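Local coordinates for protein transcriptional repressor (Vibrio fischeri, PDB 3KV1) that probably represses transcription through a domain that binds a sugar-type effector, as in other regulators of the SorC family, at residues Q14-K19 / M257-L262; A43-Y48 / A68-H73; G56-V61 / N81-S86; A152-G157 / P222-M227. All coordinates share one frame; numbering follows the deposited sequence. Where two conformers were deposited one is given.

How the contacts relate
The four contacts run from the rim of an alpha/beta domain to the middle of its sheet. Contacts 3 and 4 are strand pairings in the same sheet, built on backbone hydrogen bonds; their strands 58-61 and 151-158 are neighbours, and Ala60 O lies 2.8 Å from Leu153 N. Contact 2 is a helix pair laid over that sheet: Val45 touches Leu153 and Val70 touches Met227, so apolar branches face inward while a histidine ring packs on the outer side, with a water beside it. Contact 1 stands apart, about 17 Å from contact 4 between centres, joins the first and last helices, and depends on leucines and the aliphatic parts of lysines, partly at the surface.

Contact 1 (Q14-K19 / M257-L262); sequences QKLVEK and MALLNL
Leu260 carries most of the meeting between helices 10-20 and 253-264, which run in the same general direction at 43° with their local axes 10.4 Å apart. At CB the side chain is still on its way across the gap. Its first torsion (chi1 -66°) sets CG anti to the carbonyl carbon and beside the backbone N, which swings the branch point toward segment 14-19; Leu260 CG arrives 3.9 Å from Leu16 CD2. Beyond it the two methyls divide the opposite surface. Leu260 CD1, anti to CA (chi2 171°), rests 3.9 Å from Lys15 CB and also brushes Lys15 CD, so the aliphatic part of the lysine covers it while the extended chain carries the ammonium away. Leu260 CD2 meets Leu16 CD2 at 3.8 Å, with Lys19 CB more distant at 4.3 Å. Both Lys15 and Leu16 cross Leu260 at about a right angle, methyl against methylene or methyl. Since Leu12 also touches it, Leu260 sits among Leu12, Lys15, Leu16 and Lys19, one face of helix 10-20. Leu16 CD2 adds a more distant touch, 4.3 Å, to Leu259 CB. The inner side of the interface is therefore leucine and the outer side the hydrocarbon of two lysines. Inward, Leu16 continues onto Ala25 and Ile27 of strand 24-28, and Leu259 onto Ile237, Met238 and Leu241 of helix 234-242, which places the pair at one edge of the domain.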
loop_
_atom_site.group_PDB
_atom_site.type_symbol
_atom_site.label_atom_id
_atom_site.label_comp_id
_atom_site.label_asym_id
_atom_site.label_seq_id
_atom_site.Cartn_x
_atom_site.Cartn_y
_atom_site.Cartn_z
ATOM N N GLN A 14 27.739 -22.423 -15.262
ATOM C CA GLN A 14 28.780 -21.838 -16.091
ATOM C C GLN A 14 28.320 -21.735 -17.543
ATOM O O GLN A 14 28.522 -20.702 -18.183
ATOM C CB GLN A 14 30.068 -22.659 -15.978
ATOM C CG GLN A 14 30.476 -22.903 -14.532
ATOM C CD GLN A 14 31.732 -23.750 -14.399
ATOM O OE1 GLN A 14 32.506 -23.894 -15.351
ATOM N NE2 GLN A 14 31.940 -24.317 -13.211
ATOM N N LYS A 15 27.681 -22.793 -18.056
ATOM C CA LYS A 15 27.179 -22.780 -19.424
ATOM C C LYS A 15 26.090 -21.738 -19.614
ATOM O O LYS A 15 26.056 -21.048 -20.646
ATOM C CB LYS A 15 26.672 -24.164 -19.843
ATOM C CG LYS A 15 27.798 -25.194 -20.065
ATOM C CD LYS A 15 27.227 -26.609 -20.287
ATOM C CE LYS A 15 28.331 -27.662 -20.440
ATOM N NZ LYS A 15 27.749 -29.031 -20.587
ATOM N N LEU A 16 25.189 -21.633 -18.632
ATOM C CA LEU A 16 24.124 -20.628 -18.693
ATOM C C LEU A 16 24.666 -19.189 -18.683
ATOM O O LEU A 16 24.233 -18.337 -19.453
ATOM C CB LEU A 16 23.163 -20.795 -17.515
ATOM C CG LEU A 16 22.196 -21.970 -17.606
ATOM C CD1 LEU A 16 21.331 -22.003 -16.359
ATOM C CD2 LEU A 16 21.330 -21.834 -18.879
ATOM N N VAL A 17 25.611 -18.937 -17.787
ATOM C CA VAL A 17 26.233 -17.637 -17.670
ATOM C C VAL A 17 26.872 -17.256 -18.993
ATOM O O VAL A 17 26.671 -16.150 -19.491
ATOM C CB VAL A 17 27.273 -17.623 -16.533
ATOM C CG1 VAL A 17 28.250 -16.434 -16.680
ATOM C CG2 VAL A 17 26.562 -17.598 -15.171
ATOM N N GLU A 18 27.598 -18.197 -19.587
ATOM C CA GLU A 18 28.278 -17.927 -20.839
ATOM C C GLU A 18 27.279 -17.722 -21.962
ATOM O O GLU A 18 27.397 -16.793 -22.746
ATOM C CB GLU A 18 29.219 -19.082 -21.182
ATOM C CG GLU A 18 30.541 -18.624 -21.744
ATOM C CD GLU A 18 31.342 -19.763 -22.347
ATOM O OE1 GLU A 18 30.843 -20.915 -22.354
ATOM O OE2 GLU A 18 32.472 -19.500 -22.822
ATOM N N LYS A 19 26.283 -18.596 -22.030
ATOM C CA LYS A 19 25.350 -18.573 -23.141
ATOM C C LYS A 19 24.426 -17.352 -23.132
ATOM O O LYS A 19 24.096 -16.824 -24.195
ATOM C CB LYS A 19 24.525 -19.878 -23.158
ATOM C CG LYS A 19 23.816 -20.157 -24.467
ATOM C CD LYS A 19 24.849 -20.499 -25.536
ATOM C CE LYS A 19 24.202 -21.029 -26.799
ATOM N NZ LYS A 19 25.126 -20.956 -27.970
HETATM N N MSE A 257 18.672 -27.307 -18.501
HETATM C CA MSE A 257 18.912 -28.245 -19.618
HETATM C C MSE A 257 18.077 -27.844 -20.818
HETATM O O MSE A 257 18.565 -27.832 -21.952
HETATM C CB MSE A 257 18.562 -29.661 -19.185
HETATM C CG MSE A 257 19.492 -30.172 -18.148
HETATM SE SE MSE A 257 18.940 -31.964 -17.628
HETATM C CE MSE A 257 20.639 -32.544 -16.860
ATOM N N ALA A 258 16.815 -27.478 -20.573
ATOM C CA ALA A 258 15.905 -27.067 -21.656
ATOM C C ALA A 258 16.416 -25.827 -22.399
ATOM O O ALA A 258 16.365 -25.785 -23.643
ATOM C CB ALA A 258 14.488 -26.792 -21.109
ATOM N N LEU A 259 16.889 -24.843 -21.630
ATOM C CA LEU A 259 17.392 -23.563 -22.159
ATOM C C LEU A 259 18.632 -23.786 -23.013
ATOM O O LEU A 259 18.762 -23.188 -24.089
ATOM C CB LEU A 259 17.741 -22.618 -21.024
ATOM C CG LEU A 259 16.505 -22.170 -20.222
ATOM C CD1 LEU A 259 16.952 -21.419 -18.995
ATOM C CD2 LEU A 259 15.562 -21.348 -21.091
ATOM N N LEU A 260 19.542 -24.639 -22.529
ATOM C CA LEU A 260 20.776 -24.919 -23.265
ATOM C C LEU A 260 20.477 -25.675 -24.549
ATOM O O LEU A 260 21.113 -25.444 -25.583
ATOM C CB LEU A 260 21.790 -25.677 -22.402
ATOM C CG LEU A 260 22.299 -24.837 -21.226
ATOM C CD1 LEU A 260 23.133 -25.715 -20.289
ATOM C CD2 LEU A 260 23.103 -23.642 -21.741
ATOM N N ASN A 261 19.530 -26.608 -24.479
ATOM C CA ASN A 261 19.070 -27.293 -25.672
ATOM C C ASN A 261 18.427 -26.358 -26.684
ATOM O O ASN A 261 18.731 -26.427 -27.875
ATOM C CB ASN A 261 18.087 -28.401 -25.290
ATOM C CG ASN A 261 17.761 -29.310 -26.445
ATOM O OD1 ASN A 261 18.651 -29.985 -26.997
ATOM N ND2 ASN A 261 16.479 -29.380 -26.795
ATOM N N LEU A 262 17.541 -25.476 -26.215
ATOM C CA LEU A 262 16.869 -24.540 -27.111
ATOM C C LEU A 262 17.898 -23.607 -27.780
ATOM O O LEU A 262 17.787 -23.286 -28.966
ATOM C CB LEU A 262 15.868 -23.673 -26.319
ATOM C CG LEU A 262 14.623 -24.407 -25.811
ATOM C CD1 LEU A 262 13.767 -23.514 -24.880
ATOM C CD2 LEU A 262 13.813 -24.905 -27.015
#

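Contact 2 (A43-Y48 / A68-H73); sequences ALVSSY and AAVADH
The imidazole of His73 lies with one face against the backbone of helix 34-52. Ala43 CA stands 3.8 Å from the ring centroid and only 14° off the ring normal, a CH-pi contact over the face, while Ala43 CB reaches out to His73 CE1 at 3.4 Å. With CG anti to the backbone N (chi1 174°), the ring extends across to that helix, and its CD2 corner comes to Ser46. There Ser46 OG lies 3.5 Å from His73 CD2, obliquely to the ring; this hydroxyl has its polar partner in Lys110 NZ. A water bridges the ring to the helix, donating to Ala43 O at 2.9 Å and accepting a weak bond from His73 NE2 at 3.3 Å, which suits a histidine protonated on NE2. The backbones come close here, with the CA atoms of Ser46 and Val70 5.8 Å apart. The two helices precede and follow strand 58-61, a helix-strand-helix run of the Rossmann-like layering, and both cover the same side of the sheet. On that inner side the valines take over. Val45 and Val70 cross at about a right angle, Val45 CG1 meeting Val70 CG2 at 3.8 Å; Val45 CG1 is the branch anti to its backbone N, and Val70 CG2 the one anti to its carbonyl carbon. Below them lie Val225 and Met227 of strand 223-227. Lys110 also bonds Val70 O and His73 O, bringing a positive charge to carbonyls near the C-terminal end of helix 65-72, where it would probably interact favourably with the helix dipole.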
loop_
_atom_site.group_PDB
_atom_site.type_symbol
_atom_site.label_atom_id
_atom_site.label_comp_id
_atom_site.label_asym_id
_atom_site.label_seq_id
_atom_site.Cartn_x
_atom_site.Cartn_y
_atom_site.Cartn_z
ATOM N N ALA A 43 15.251 -20.601 -2.099
ATOM C CA ALA A 43 16.333 -20.708 -1.114
ATOM C C ALA A 43 17.630 -20.116 -1.652
ATOM O O ALA A 43 18.389 -19.452 -0.934
ATOM C CB ALA A 43 16.563 -22.183 -0.692
ATOM N N LEU A 44 17.884 -20.342 -2.929
ATOM C CA LEU A 44 19.133 -19.885 -3.498
ATOM C C LEU A 44 19.045 -18.372 -3.654
ATOM O O LEU A 44 20.029 -17.665 -3.438
ATOM C CB LEU A 44 19.325 -20.521 -4.879
ATOM C CG LEU A 44 19.457 -22.058 -4.839
ATOM C CD1 LEU A 44 19.628 -22.562 -6.275
ATOM C CD2 LEU A 44 20.634 -22.493 -3.962
ATOM N N VAL A 45 17.879 -17.885 -4.048
ATOM C CA VAL A 45 17.733 -16.414 -4.205
ATOM C C VAL A 45 17.841 -15.696 -2.843
ATOM O O VAL A 45 18.445 -14.608 -2.736
ATOM C CB VAL A 45 16.410 -16.057 -4.903
ATOM C CG1 VAL A 45 16.222 -14.520 -4.929
ATOM C CG2 VAL A 45 16.420 -16.625 -6.322
ATOM N N SER A 46 17.276 -16.305 -1.798
ATOM C CA SER A 46 17.319 -15.739 -0.428
ATOM C C SER A 46 18.766 -15.548 0.039
ATOM O O SER A 46 19.136 -14.512 0.616
ATOM C CB SER A 46 16.577 -16.643 0.567
ATOM O OG SER A 46 16.619 -16.110 1.899
ATOM N N SER A 47 19.577 -16.569 -0.204
ATOM C CA SER A 47 20.975 -16.519 0.151
ATOM C C SER A 47 21.734 -15.474 -0.663
ATOM O O SER A 47 22.568 -14.742 -0.110
ATOM C CB SER A 47 21.616 -17.896 -0.014
ATOM O OG SER A 47 22.982 -17.767 0.277
ATOM N N TYR A 48 21.459 -15.417 -1.968
ATOM C CA TYR A 48 22.058 -14.409 -2.842
ATOM C C TYR A 48 21.730 -12.998 -2.299
ATOM O O TYR A 48 22.618 -12.153 -2.182
ATOM C CB TYR A 48 21.591 -14.592 -4.310
ATOM C CG TYR A 48 21.889 -13.387 -5.195
ATOM C CD1 TYR A 48 23.113 -13.259 -5.839
ATOM C CD2 TYR A 48 20.941 -12.389 -5.368
ATOM C CE1 TYR A 48 23.379 -12.133 -6.643
ATOM C CE2 TYR A 48 21.187 -11.290 -6.166
ATOM C CZ TYR A 48 22.409 -11.164 -6.780
ATOM O OH TYR A 48 22.632 -10.034 -7.549
ATOM N N ALA A 68 7.029 -14.552 -4.219
ATOM C CA ALA A 68 6.532 -14.697 -2.845
ATOM C C ALA A 68 7.337 -15.763 -2.100
ATOM O O ALA A 68 7.611 -15.615 -0.899
ATOM C CB ALA A 68 5.049 -15.060 -2.840
ATOM N N ALA A 69 7.747 -16.808 -2.815
ATOM C CA ALA A 69 8.536 -17.890 -2.194
ATOM C C ALA A 69 9.834 -17.356 -1.542
ATOM O O ALA A 69 10.286 -17.903 -0.541
ATOM C CB ALA A 69 8.867 -18.997 -3.228
ATOM N N VAL A 70 10.411 -16.287 -2.105
ATOM C CA VAL A 70 11.660 -15.724 -1.536
ATOM C C VAL A 70 11.345 -15.069 -0.192
ATOM O O VAL A 70 12.092 -15.200 0.762
ATOM C CB VAL A 70 12.302 -14.694 -2.501
ATOM C CG1 VAL A 70 13.568 -14.072 -1.885
ATOM C CG2 VAL A 70 12.611 -15.361 -3.901
ATOM N N ALA A 71 10.217 -14.378 -0.122
ATOM C CA ALA A 71 9.827 -13.749 1.137
ATOM C C ALA A 71 9.480 -14.782 2.195
ATOM O O ALA A 71 9.726 -14.582 3.383
ATOM C CB ALA A 71 8.659 -12.774 0.896
ATOM N N ASP A 72 8.970 -15.927 1.753
ATOM C CA ASP A 72 8.505 -16.952 2.673
ATOM C C ASP A 72 9.596 -17.946 3.053
ATOM O O ASP A 72 9.394 -18.779 3.929
ATOM C CB ASP A 72 7.284 -17.676 2.088
ATOM C CG ASP A 72 6.079 -16.737 1.919
ATOM O OD1 ASP A 72 6.037 -15.683 2.602
ATOM O OD2 ASP A 72 5.178 -17.045 1.102
ATOM N N HIS A 73 10.762 -17.853 2.419
ATOM C CA HIS A 73 11.817 -18.810 2.721
ATOM C C HIS A 73 12.311 -18.568 4.148
ATOM O O HIS A 73 12.671 -17.437 4.495
ATOM C CB HIS A 73 12.983 -18.694 1.753
ATOM C CG HIS A 73 14.144 -19.557 2.131
ATOM N ND1 HIS A 73 14.144 -20.921 1.952
ATOM C CD2 HIS A 73 15.324 -19.251 2.727
ATOM C CE1 HIS A 73 15.284 -21.420 2.399
ATOM N NE2 HIS A 73 16.023 -20.422 2.857
HETATM O O HOH W 1 19.124 -19.924 1.819
#

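Contact 3 (G56-V61 / N81-S86); sequences GMAVAV and NARFVS
Five backbone hydrogen bonds join segments 56-61 and 81-86 in parallel register. Val59 works in both directions: its N-H goes to Arg83 O, and Val59 O takes Val85 N at 2.8 Å, almost straight (176°) and nearly along the C=O axis. Val61 N then returns to Val85 O, and Arg83 N reaches Met57 O at 2.9 Å in the carbonyl plane. Before the strands begin, Gly56 N bonds Asn81 O, standing 45° out of the plane of the Asn81 carbonyl. Ala58 CA adds a CA-H...O contact of 3.2 Å to Arg83 O. The pairing closes a beta-alpha-beta crossover, helix 65-72 being the connection, within the Rossmann-like domain. On one face Val59 and Phe84 point the same way side by side, Val59 CG2 lying 3.8 Å from Phe84 CE2, while Val61 CG2 comes to the ring edge, 4.2 Å from Phe84 CD2. Cys104 and Leu107 of helix 100-111 pack on this ring from outside. On the other face Ala58 CB lies over the guanidinium of Arg83, whose chain bends at chi3 (-63°). Glu116 holds that guanidinium through a salt bridge to NH1, and Thr142 and Ala146 of helix 137-147 cover Val85.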
loop_
_atom_site.group_PDB
_atom_site.type_symbol
_atom_site.label_atom_id
_atom_site.label_comp_id
_atom_site.label_asym_id
_atom_site.label_seq_id
_atom_site.Cartn_x
_atom_site.Cartn_y
_atom_site.Cartn_z
ATOM N N GLY A 56 20.780 0.464 2.721
ATOM C CA GLY A 56 20.632 1.616 1.848
ATOM C C GLY A 56 20.332 1.301 0.382
ATOM O O GLY A 56 20.069 2.208 -0.415
HETATM N N MSE A 57 20.408 0.025 -0.000
HETATM C CA MSE A 57 20.053 -0.385 -1.358
HETATM C C MSE A 57 18.582 -0.761 -1.381
HETATM O O MSE A 57 17.943 -0.934 -0.328
HETATM C CB MSE A 57 20.906 -1.565 -1.825
HETATM C CG MSE A 57 22.388 -1.214 -1.839
HETATM SE SE MSE A 57 23.420 -2.629 -2.700
HETATM C CE MSE A 57 25.140 -1.731 -2.730
ATOM N N ALA A 58 18.070 -0.874 -2.584
ATOM C CA ALA A 58 16.654 -1.123 -2.810
ATOM C C ALA A 58 16.450 -2.252 -3.799
ATOM O O ALA A 58 17.297 -2.496 -4.676
ATOM C CB ALA A 58 16.009 0.132 -3.345
ATOM N N VAL A 59 15.297 -2.901 -3.678
ATOM C CA VAL A 59 14.879 -3.976 -4.601
ATOM C C VAL A 59 13.509 -3.609 -5.191
ATOM O O VAL A 59 12.565 -3.282 -4.422
ATOM C CB VAL A 59 14.748 -5.360 -3.854
ATOM C CG1 VAL A 59 14.451 -6.466 -4.864
ATOM C CG2 VAL A 59 16.025 -5.672 -3.016
ATOM N N ALA A 60 13.395 -3.593 -6.531
ATOM C CA ALA A 60 12.108 -3.426 -7.207
ATOM C C ALA A 60 11.483 -4.804 -7.245
ATOM O O ALA A 60 12.077 -5.682 -7.856
ATOM C CB ALA A 60 12.312 -2.939 -8.633
ATOM N N VAL A 61 10.269 -4.959 -6.706
ATOM C CA VAL A 61 9.717 -6.290 -6.452
ATOM C C VAL A 61 8.453 -6.517 -7.298
ATOM O O VAL A 61 7.547 -5.684 -7.301
ATOM C CB VAL A 61 9.380 -6.416 -4.953
ATOM C CG1 VAL A 61 8.649 -7.745 -4.651
ATOM C CG2 VAL A 61 10.673 -6.290 -4.069
ATOM N N ASN A 81 19.261 -2.450 6.692
ATOM C CA ASN A 81 18.222 -1.483 6.358
ATOM C C ASN A 81 18.079 -1.248 4.857
ATOM O O ASN A 81 18.466 -0.198 4.324
ATOM C CB ASN A 81 18.452 -0.163 7.093
ATOM C CG ASN A 81 17.254 0.764 6.989
ATOM O OD1 ASN A 81 16.157 0.326 6.632
ATOM N ND2 ASN A 81 17.456 2.043 7.298
ATOM N N ALA A 82 17.510 -2.224 4.173
ATOM C CA ALA A 82 17.314 -2.127 2.723
ATOM C C ALA A 82 15.850 -1.777 2.443
ATOM O O ALA A 82 15.000 -1.889 3.331
ATOM C CB ALA A 82 17.689 -3.432 2.061
ATOM N N ARG A 83 15.560 -1.312 1.233
ATOM C CA ARG A 83 14.193 -0.933 0.903
ATOM C C ARG A 83 13.660 -1.937 -0.106
ATOM O O ARG A 83 14.400 -2.443 -0.983
ATOM C CB ARG A 83 14.102 0.478 0.299
ATOM C CG ARG A 83 13.960 1.627 1.302
ATOM C CD ARG A 83 13.551 2.925 0.592
ATOM N NE ARG A 83 14.578 3.365 -0.347
ATOM C CZ ARG A 83 14.351 3.983 -1.503
ATOM N NH1 ARG A 83 13.113 4.264 -1.903
ATOM N NH2 ARG A 83 15.380 4.332 -2.266
ATOM N N PHE A 84 12.373 -2.228 0.031
ATOM C CA PHE A 84 11.676 -3.099 -0.911
ATOM C C PHE A 84 10.519 -2.304 -1.519
ATOM O O PHE A 84 9.602 -1.893 -0.794
ATOM C CB PHE A 84 11.179 -4.352 -0.182
ATOM C CG PHE A 84 12.304 -5.205 0.336
ATOM C CD1 PHE A 84 12.785 -5.018 1.628
ATOM C CD2 PHE A 84 12.957 -6.090 -0.511
ATOM C CE1 PHE A 84 13.857 -5.799 2.091
ATOM C CE2 PHE A 84 14.021 -6.837 -0.064
ATOM C CZ PHE A 84 14.477 -6.676 1.253
ATOM N N VAL A 85 10.595 -2.056 -2.831
ATOM C CA VAL A 85 9.696 -1.130 -3.514
ATOM C C VAL A 85 8.818 -1.886 -4.497
ATOM O O VAL A 85 9.337 -2.629 -5.352
ATOM C CB VAL A 85 10.484 -0.070 -4.313
ATOM C CG1 VAL A 85 9.519 0.984 -4.849
ATOM C CG2 VAL A 85 11.571 0.580 -3.428
ATOM N N SER A 86 7.497 -1.721 -4.395
ATOM C CA SER A 86 6.600 -2.402 -5.353
ATOM C C SER A 86 6.811 -1.905 -6.758
ATOM O O SER A 86 6.838 -0.685 -6.995
ATOM C CB SER A 86 5.143 -2.134 -4.967
ATOM O OG SER A 86 4.854 -2.740 -3.731
#

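Contact 4 (A152-G157 / P222-M227); sequences ALVGIG and PNVVAM
Val225 O is held by one nearly straight hydrogen bond from the neighbouring strand, with one long CA-H...O contact beside it. Val154 N donates to Val225 O at 2.9 Å, at 170° and nearly along the C=O axis, and Leu153 CA approaches the same oxygen, Val225 O, to 3.6 Å. Val154 O in turn accepts Met227 N at 3.0 Å, a more bent bond (132°), and a CA-H...O contact from Ala226 CA at 3.2 Å. Ala152 at one end and Ile156 at the other complete a ladder of five bonds between strands 151-158 and 223-227, parallel and close to the centre of the domain, as in the central sheet of a Rossmann-like fold. One face carries Leu153, Val225 and Met227. Leu153 CG is anti to the backbone N and the chain turns at chi2 (67°), so that CD1 stands beside Val225 CG1 and meets the SE atom of Met227, modelled as selenomethionine, at 3.6 Å, the two chains crossing obliquely. Val41 and Val45 of helix 34-52 and Val67 and Val70 of helix 65-72 roof this side. On the other face Val154 puts CG2 in the crowded position between its backbone N and carbonyl carbon, 3.5 Å from Val225 O, while Ile156 CD1 lies 4.0 Å from Ala226 CB. The polar end of Asn223, at the margin, is held by Lys23 and by Glu150 O. The backbone bonds thus fix the register of the two strands, while the aliphatic side chains bury both faces against neighbouring helices and loops.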
loop_
_atom_site.group_PDB
_atom_site.type_symbol
_atom_site.label_atom_id
_atom_site.label_comp_id
_atom_site.label_asym_id
_atom_site.label_seq_id
_atom_site.Cartn_x
_atom_site.Cartn_y
_atom_site.Cartn_z
ATOM N N ALA A 152 16.188 -6.107 -8.959
ATOM C CA ALA A 152 14.761 -6.362 -9.159
ATOM C C ALA A 152 14.546 -7.830 -8.857
ATOM O O ALA A 152 15.424 -8.657 -9.136
ATOM C CB ALA A 152 14.313 -6.021 -10.620
ATOM N N LEU A 153 13.413 -8.164 -8.261
ATOM C CA LEU A 153 13.127 -9.555 -7.957
ATOM C C LEU A 153 11.827 -9.868 -8.709
ATOM O O LEU A 153 10.765 -9.348 -8.384
ATOM C CB LEU A 153 12.998 -9.687 -6.436
ATOM C CG LEU A 153 12.634 -11.059 -5.908
ATOM C CD1 LEU A 153 13.813 -12.015 -6.201
ATOM C CD2 LEU A 153 12.413 -10.896 -4.413
ATOM N N VAL A 154 11.922 -10.652 -9.776
ATOM C CA VAL A 154 10.738 -10.848 -10.607
ATOM C C VAL A 154 10.573 -12.309 -10.993
ATOM O O VAL A 154 11.561 -13.063 -11.075
ATOM C CB VAL A 154 10.850 -9.996 -11.889
ATOM C CG1 VAL A 154 10.686 -8.491 -11.577
ATOM C CG2 VAL A 154 12.203 -10.283 -12.620
ATOM N N GLY A 155 9.339 -12.710 -11.250
ATOM C CA GLY A 155 9.103 -14.062 -11.730
ATOM C C GLY A 155 8.911 -13.996 -13.226
ATOM O O GLY A 155 8.577 -12.932 -13.764
ATOM N N ILE A 156 9.122 -15.117 -13.925
ATOM C CA ILE A 156 8.807 -15.160 -15.354
ATOM C C ILE A 156 7.542 -16.003 -15.458
ATOM O O ILE A 156 7.545 -17.183 -15.071
ATOM C CB ILE A 156 9.922 -15.842 -16.163
ATOM C CG1 ILE A 156 11.256 -15.115 -15.934
ATOM C CG2 ILE A 156 9.525 -15.907 -17.686
ATOM C CD1 ILE A 156 12.499 -15.894 -16.471
ATOM N N GLY A 157 6.464 -15.420 -15.959
ATOM C CA GLY A 157 5.197 -16.131 -15.953
ATOM C C GLY A 157 4.839 -16.576 -17.350
ATOM O O GLY A 157 5.356 -16.032 -18.328
ATOM N N PRO A 222 20.644 -2.670 -12.307
ATOM C CA PRO A 222 21.908 -3.442 -12.376
ATOM C C PRO A 222 21.765 -4.942 -12.131
ATOM O O PRO A 222 22.531 -5.709 -12.701
ATOM C CB PRO A 222 22.741 -2.840 -11.229
ATOM C CG PRO A 222 22.211 -1.441 -11.075
ATOM C CD PRO A 222 20.735 -1.511 -11.405
ATOM N N ASN A 223 20.829 -5.362 -11.281
ATOM C CA ASN A 223 20.761 -6.759 -10.911
ATOM C C ASN A 223 19.330 -7.291 -10.942
ATOM O O ASN A 223 18.679 -7.359 -9.891
ATOM C CB ASN A 223 21.332 -6.973 -9.497
ATOM C CG ASN A 223 22.800 -6.575 -9.395
ATOM O OD1 ASN A 223 23.667 -7.246 -9.944
ATOM N ND2 ASN A 223 23.061 -5.456 -8.752
ATOM N N VAL A 224 18.874 -7.653 -12.133
ATOM C CA VAL A 224 17.532 -8.210 -12.316
ATOM C C VAL A 224 17.638 -9.696 -12.029
ATOM O O VAL A 224 18.333 -10.442 -12.732
ATOM C CB VAL A 224 17.038 -7.928 -13.739
ATOM C CG1 VAL A 224 15.742 -8.659 -14.039
ATOM C CG2 VAL A 224 16.871 -6.365 -13.925
ATOM N N VAL A 225 16.977 -10.113 -10.957
ATOM C CA VAL A 225 16.982 -11.510 -10.558
ATOM C C VAL A 225 15.638 -12.090 -10.984
ATOM O O VAL A 225 14.587 -11.665 -10.480
ATOM C CB VAL A 225 17.036 -11.634 -9.029
ATOM C CG1 VAL A 225 16.946 -13.139 -8.635
ATOM C CG2 VAL A 225 18.305 -10.947 -8.461
ATOM N N ALA A 226 15.677 -13.059 -11.883
ATOM C CA ALA A 226 14.442 -13.592 -12.465
ATOM C C ALA A 226 14.335 -15.065 -12.093
ATOM O O ALA A 226 15.309 -15.839 -12.165
ATOM C CB ALA A 226 14.426 -13.408 -13.981
HETATM N N MSE A 227 13.113 -15.475 -11.794
HETATM C CA MSE A 227 12.890 -16.755 -11.172
HETATM C C MSE A 227 11.789 -17.555 -11.889
HETATM O O MSE A 227 10.692 -17.048 -12.087
HETATM C CB MSE A 227 12.499 -16.483 -9.717
HETATM C CG MSE A 227 13.427 -15.491 -8.984
HETATM SE SE MSE A 227 12.657 -15.322 -7.197
HETATM C CE MSE A 227 12.422 -17.340 -6.904
#